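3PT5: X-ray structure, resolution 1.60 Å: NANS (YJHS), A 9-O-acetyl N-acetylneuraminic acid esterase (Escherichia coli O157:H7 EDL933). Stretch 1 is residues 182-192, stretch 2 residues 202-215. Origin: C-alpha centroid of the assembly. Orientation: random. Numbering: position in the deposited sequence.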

# COMPACT_ATOMS: atom_id res chain seq x y z
N LYS A 182 -9.25 -4.25 -16.03
CA LYS A 182 -9.42 -2.80 -16.10
C LYS A 182 -8.60 -2.14 -14.99
O LYS A 182 -8.67 -2.58 -13.86
N PHE A 183 -7.85 -1.09 -15.31
CA PHE A 183 -6.95 -0.43 -14.33
C PHE A 183 -7.67 0.71 -13.62
O PHE A 183 -8.13 1.67 -14.26
N LEU A 184 -7.69 0.66 -12.29
CA LEU A 184 -8.39 1.69 -11.51
C LEU A 184 -7.45 2.82 -11.09
O LEU A 184 -7.92 3.88 -10.67
N GLY A 185 -6.14 2.56 -11.14
CA GLY A 185 -5.17 3.59 -10.74
C GLY A 185 -4.19 3.08 -9.70
O GLY A 185 -4.09 1.88 -9.47
N VAL A 186 -3.41 4.03 -9.16
CA VAL A 186 -2.35 3.75 -8.19
C VAL A 186 -2.72 4.40 -6.87
O VAL A 186 -3.06 5.57 -6.83
N CYS A 187 -2.67 3.62 -5.80
CA CYS A 187 -2.72 4.16 -4.44
C CYS A 187 -1.28 4.29 -3.99
O CYS A 187 -0.58 3.31 -3.79
N TRP A 188 -0.86 5.53 -3.81
CA TRP A 188 0.53 5.89 -3.50
C TRP A 188 0.57 6.54 -2.13
O TRP A 188 -0.12 7.52 -1.93
N MET A 189 1.40 6.03 -1.20
CA MET A 189 1.64 6.75 0.05
C MET A 189 3.12 6.72 0.27
O MET A 189 3.67 5.68 0.58
N GLN A 190 3.74 7.88 0.07
CA GLN A 190 5.18 7.99 0.16
C GLN A 190 5.56 9.44 0.40
O GLN A 190 4.86 10.37 -0.02
N GLY A 191 6.66 9.62 1.11
CA GLY A 191 7.25 10.94 1.31
C GLY A 191 8.00 11.05 2.61
O GLY A 191 8.92 11.87 2.74
N GLU A 192 7.61 10.22 3.58
CA GLU A 192 8.09 10.36 4.97
C GLU A 192 9.61 10.50 5.05
O GLU A 192 10.11 11.41 5.71
N SER A 202 13.86 18.51 -3.73
CA SER A 202 13.91 17.84 -5.02
C SER A 202 12.78 16.79 -5.20
O SER A 202 12.54 16.33 -6.30
N HIS A 203 12.11 16.41 -4.12
CA HIS A 203 11.11 15.33 -4.22
C HIS A 203 10.01 15.65 -5.23
O HIS A 203 9.69 14.80 -6.07
N PRO A 204 9.44 16.87 -5.20
CA PRO A 204 8.34 17.07 -6.19
C PRO A 204 8.70 16.77 -7.64
O PRO A 204 7.93 16.08 -8.35
N GLN A 205 9.87 17.23 -8.10
CA GLN A 205 10.26 16.91 -9.46
C GLN A 205 10.58 15.44 -9.67
O GLN A 205 10.25 14.89 -10.71
N HIS A 206 11.21 14.78 -8.68
CA HIS A 206 11.48 13.34 -8.79
C HIS A 206 10.20 12.55 -8.92
O HIS A 206 10.09 11.66 -9.77
N PHE A 207 9.23 12.87 -8.06
CA PHE A 207 7.92 12.23 -8.09
C PHE A 207 7.21 12.49 -9.43
O PHE A 207 6.75 11.54 -10.08
N ASN A 208 7.16 13.75 -9.86
CA ASN A 208 6.49 14.08 -11.12
C ASN A 208 7.11 13.35 -12.28
O ASN A 208 6.41 12.83 -13.12
N HIS A 209 8.44 13.28 -12.31
CA HIS A 209 9.12 12.59 -13.40
C HIS A 209 8.79 11.10 -13.43
O HIS A 209 8.64 10.49 -14.50
N MET A 210 8.66 10.50 -12.25
CA MET A 210 8.31 9.08 -12.16
C MET A 210 6.88 8.80 -12.60
O MET A 210 6.59 7.79 -13.25
N VAL A 211 5.97 9.68 -12.22
CA VAL A 211 4.59 9.55 -12.67
C VAL A 211 4.51 9.69 -14.20
O VAL A 211 3.85 8.91 -14.85
N GLU A 212 5.22 10.66 -14.78
CA GLU A 212 5.21 10.77 -16.25
C GLU A 212 5.83 9.54 -16.93
O GLU A 212 5.34 9.09 -17.98
N ALA A 213 6.89 8.98 -16.34
CA ALA A 213 7.52 7.78 -16.90
C ALA A 213 6.57 6.58 -16.83
O ALA A 213 6.44 5.81 -17.78
N PHE A 214 5.89 6.44 -15.70
CA PHE A 214 4.90 5.40 -15.50
C PHE A 214 3.82 5.47 -16.61
O PHE A 214 3.46 4.46 -17.21
N ARG A 215 3.32 6.67 -16.85
CA ARG A 215 2.25 6.89 -17.83
C ARG A 215 2.71 6.60 -19.26
O ARG A 215 1.97 5.97 -20.03

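The strand 182-189 and the helix 203-215 run nearly antiparallel, their axes 158° apart in direction and 12.0 Å apart at closest approach. That gap is bridged by side chains reaching from both sides; the contact between the stretches buries 317 Å², both sides summed. CA-to-CB points toward the helix at Phe 183, Val 186 and Trp 188, while Lys 182, Leu 184, Cys 187 and Met 189 stay out of reach; the in-out alternation is broken around Gly 185, whose phi/psi of 127/-170 would jam a CB against the preceding carbonyl oxygen.

Phe 183 (chi1 t, -167°) brings its CZ to 4.0 Å from CZ of Phe 214, lying at the edge of the Phe 214 ring. Val 186 (chi1 t) reaches the same residue, with its CG2 3.8 Å from Phe 214 CZ, so Phe 214, itself t, serves two strand residues.

Trp 188 (chi1 t, chi2 -105°) gives up the most surface, 67 Å², and meets two helix residues three apart in sequence, a little less than one turn. Phe 207 (chi1 t) places CE1 over one face of the indole, 3.3 Å from Trp 188 NE1 and 3.6 Å from Trp 188 CD1; with planes at 40° and five-membered ring to phenyl centroids 4.9 Å apart, the pair is oblique. Trp 188 NE1 is hydrogen-bonded elsewhere in the structure. On the six-membered ring, Trp 188 CH2 lies 3.7 Å from CE of Met 210, whose chi angles are t, t and p.

Beyond the strand, the contact turns polar. Gln 190 (t, m, chi3 -32°) accepts a hydrogen bond from His 203 (chi1 t): NE2 of His 203 to OE1 of Gln 190 is 2.9 Å at 166°, near the imidazole plane. Gly 191 follows, its CA 4.2 Å from His 203 NE2.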

# COMPACT_ATOMS: atom_id res chain seq x y z
CB LYS A 182 -10.89 -2.43 -15.93
CG LYS A 182 -11.81 -2.92 -17.09
CD LYS A 182 -11.38 -2.42 -18.47
CE LYS A 182 -12.39 -2.87 -19.56
NZ LYS A 182 -11.92 -2.46 -20.91
CB PHE A 183 -5.70 0.10 -15.04
CG PHE A 183 -4.57 0.53 -14.11
CD1 PHE A 183 -4.08 -0.31 -13.10
CD2 PHE A 183 -4.00 1.79 -14.27
CE1 PHE A 183 -3.03 0.11 -12.28
CE2 PHE A 183 -2.96 2.22 -13.44
CZ PHE A 183 -2.48 1.38 -12.44
CB LEU A 184 -9.02 1.09 -10.26
CG LEU A 184 -10.23 0.15 -10.38
CD1 LEU A 184 -10.51 -0.49 -9.02
CD2 LEU A 184 -11.47 0.90 -10.92
CB VAL A 186 -0.99 4.32 -8.67
CG1 VAL A 186 0.12 4.11 -7.63
CG2 VAL A 186 -0.58 3.73 -10.04
CB CYS A 187 -3.49 3.21 -3.50
SG CYS A 187 -5.22 3.07 -3.99
CB TRP A 188 0.96 6.93 -4.54
CG TRP A 188 2.32 7.49 -4.34
CD1 TRP A 188 2.62 8.73 -3.86
CD2 TRP A 188 3.58 6.84 -4.61
NE1 TRP A 188 3.99 8.90 -3.82
CE2 TRP A 188 4.60 7.75 -4.25
CE3 TRP A 188 3.95 5.56 -5.08
CZ2 TRP A 188 5.97 7.45 -4.38
CZ3 TRP A 188 5.32 5.26 -5.20
CH2 TRP A 188 6.30 6.21 -4.87
CB MET A 189 0.93 6.11 1.26
CG MET A 189 -0.55 6.29 1.15
SD MET A 189 -1.53 5.50 2.40
CE MET A 189 -1.13 6.48 3.84
CB GLN A 190 5.79 7.52 -1.14
CG GLN A 190 7.28 7.28 -1.08
CD GLN A 190 8.08 8.54 -1.26
OE1 GLN A 190 7.66 9.44 -1.96
NE2 GLN A 190 9.26 8.61 -0.63
CB GLU A 192 7.70 9.13 5.77
CG GLU A 192 6.23 9.09 6.21
CD GLU A 192 5.30 8.44 5.19
OE1 GLU A 192 5.71 8.10 4.07
OE2 GLU A 192 4.08 8.29 5.54
CB SER A 202 15.26 17.17 -5.24
OG SER A 202 15.49 16.20 -4.24
CB HIS A 203 10.54 14.99 -2.83
CG HIS A 203 9.44 13.97 -2.85
ND1 HIS A 203 8.20 14.22 -3.39
CD2 HIS A 203 9.39 12.71 -2.34
CE1 HIS A 203 7.44 13.14 -3.25
NE2 HIS A 203 8.15 12.21 -2.64
CB PRO A 204 7.94 18.54 -5.97
CG PRO A 204 8.20 18.76 -4.50
CD PRO A 204 9.50 18.00 -4.23
CB GLN A 205 11.36 17.83 -9.99
CG GLN A 205 10.84 19.24 -10.38
CD GLN A 205 9.42 19.25 -11.02
OE1 GLN A 205 9.20 18.73 -12.13
NE2 GLN A 205 8.47 19.85 -10.31
CB HIS A 206 12.29 12.80 -7.60
CG HIS A 206 13.74 13.18 -7.63
ND1 HIS A 206 14.44 13.51 -6.48
CD2 HIS A 206 14.61 13.30 -8.65
CE1 HIS A 206 15.68 13.81 -6.81
NE2 HIS A 206 15.81 13.70 -8.11
CB PHE A 207 7.05 12.73 -6.93
CG PHE A 207 5.63 12.24 -6.99
CD1 PHE A 207 5.32 10.92 -6.64
CD2 PHE A 207 4.60 13.06 -7.45
CE1 PHE A 207 4.01 10.46 -6.71
CE2 PHE A 207 3.26 12.59 -7.54
CZ PHE A 207 2.97 11.31 -7.17
CB ASN A 208 6.51 15.57 -11.39
CG ASN A 208 5.53 16.34 -10.52
OD1 ASN A 208 5.09 15.87 -9.47
ND2 ASN A 208 5.17 17.53 -10.98
CB HIS A 209 10.63 12.83 -13.32
CG HIS A 209 11.01 14.24 -13.68
ND1 HIS A 209 12.15 14.85 -13.20
CD2 HIS A 209 10.41 15.15 -14.49
CE1 HIS A 209 12.23 16.07 -13.69
NE2 HIS A 209 11.20 16.28 -14.48
CB MET A 210 8.56 8.56 -10.75
CG MET A 210 8.69 7.08 -10.75
SD MET A 210 8.90 6.32 -9.12
CE MET A 210 7.25 6.50 -8.45
CB VAL A 211 3.68 10.57 -12.02
CG1 VAL A 211 2.30 10.47 -12.60
CG2 VAL A 211 3.62 10.36 -10.51
CB GLU A 212 5.92 12.03 -16.75
CG GLU A 212 5.46 13.36 -16.19
CD GLU A 212 6.42 14.50 -16.53
OE1 GLU A 212 7.61 14.44 -16.15
OE2 GLU A 212 5.97 15.48 -17.16
CB ALA A 213 8.84 7.46 -16.17
CB PHE A 214 4.28 5.54 -14.09
CG PHE A 214 3.25 4.47 -13.76
CD1 PHE A 214 3.64 3.25 -13.23
CD2 PHE A 214 1.87 4.72 -13.92
CE1 PHE A 214 2.69 2.26 -12.89
CE2 PHE A 214 0.91 3.75 -13.59
CZ PHE A 214 1.31 2.51 -13.06
CB ARG A 215 1.66 8.29 -17.68
CG ARG A 215 0.89 8.42 -16.38
CD ARG A 215 0.40 9.83 -16.09
NE ARG A 215 -0.51 9.80 -14.94
CZ ARG A 215 -1.08 10.85 -14.34
NH1 ARG A 215 -0.87 12.11 -14.74
NH2 ARG A 215 -1.89 10.63 -13.30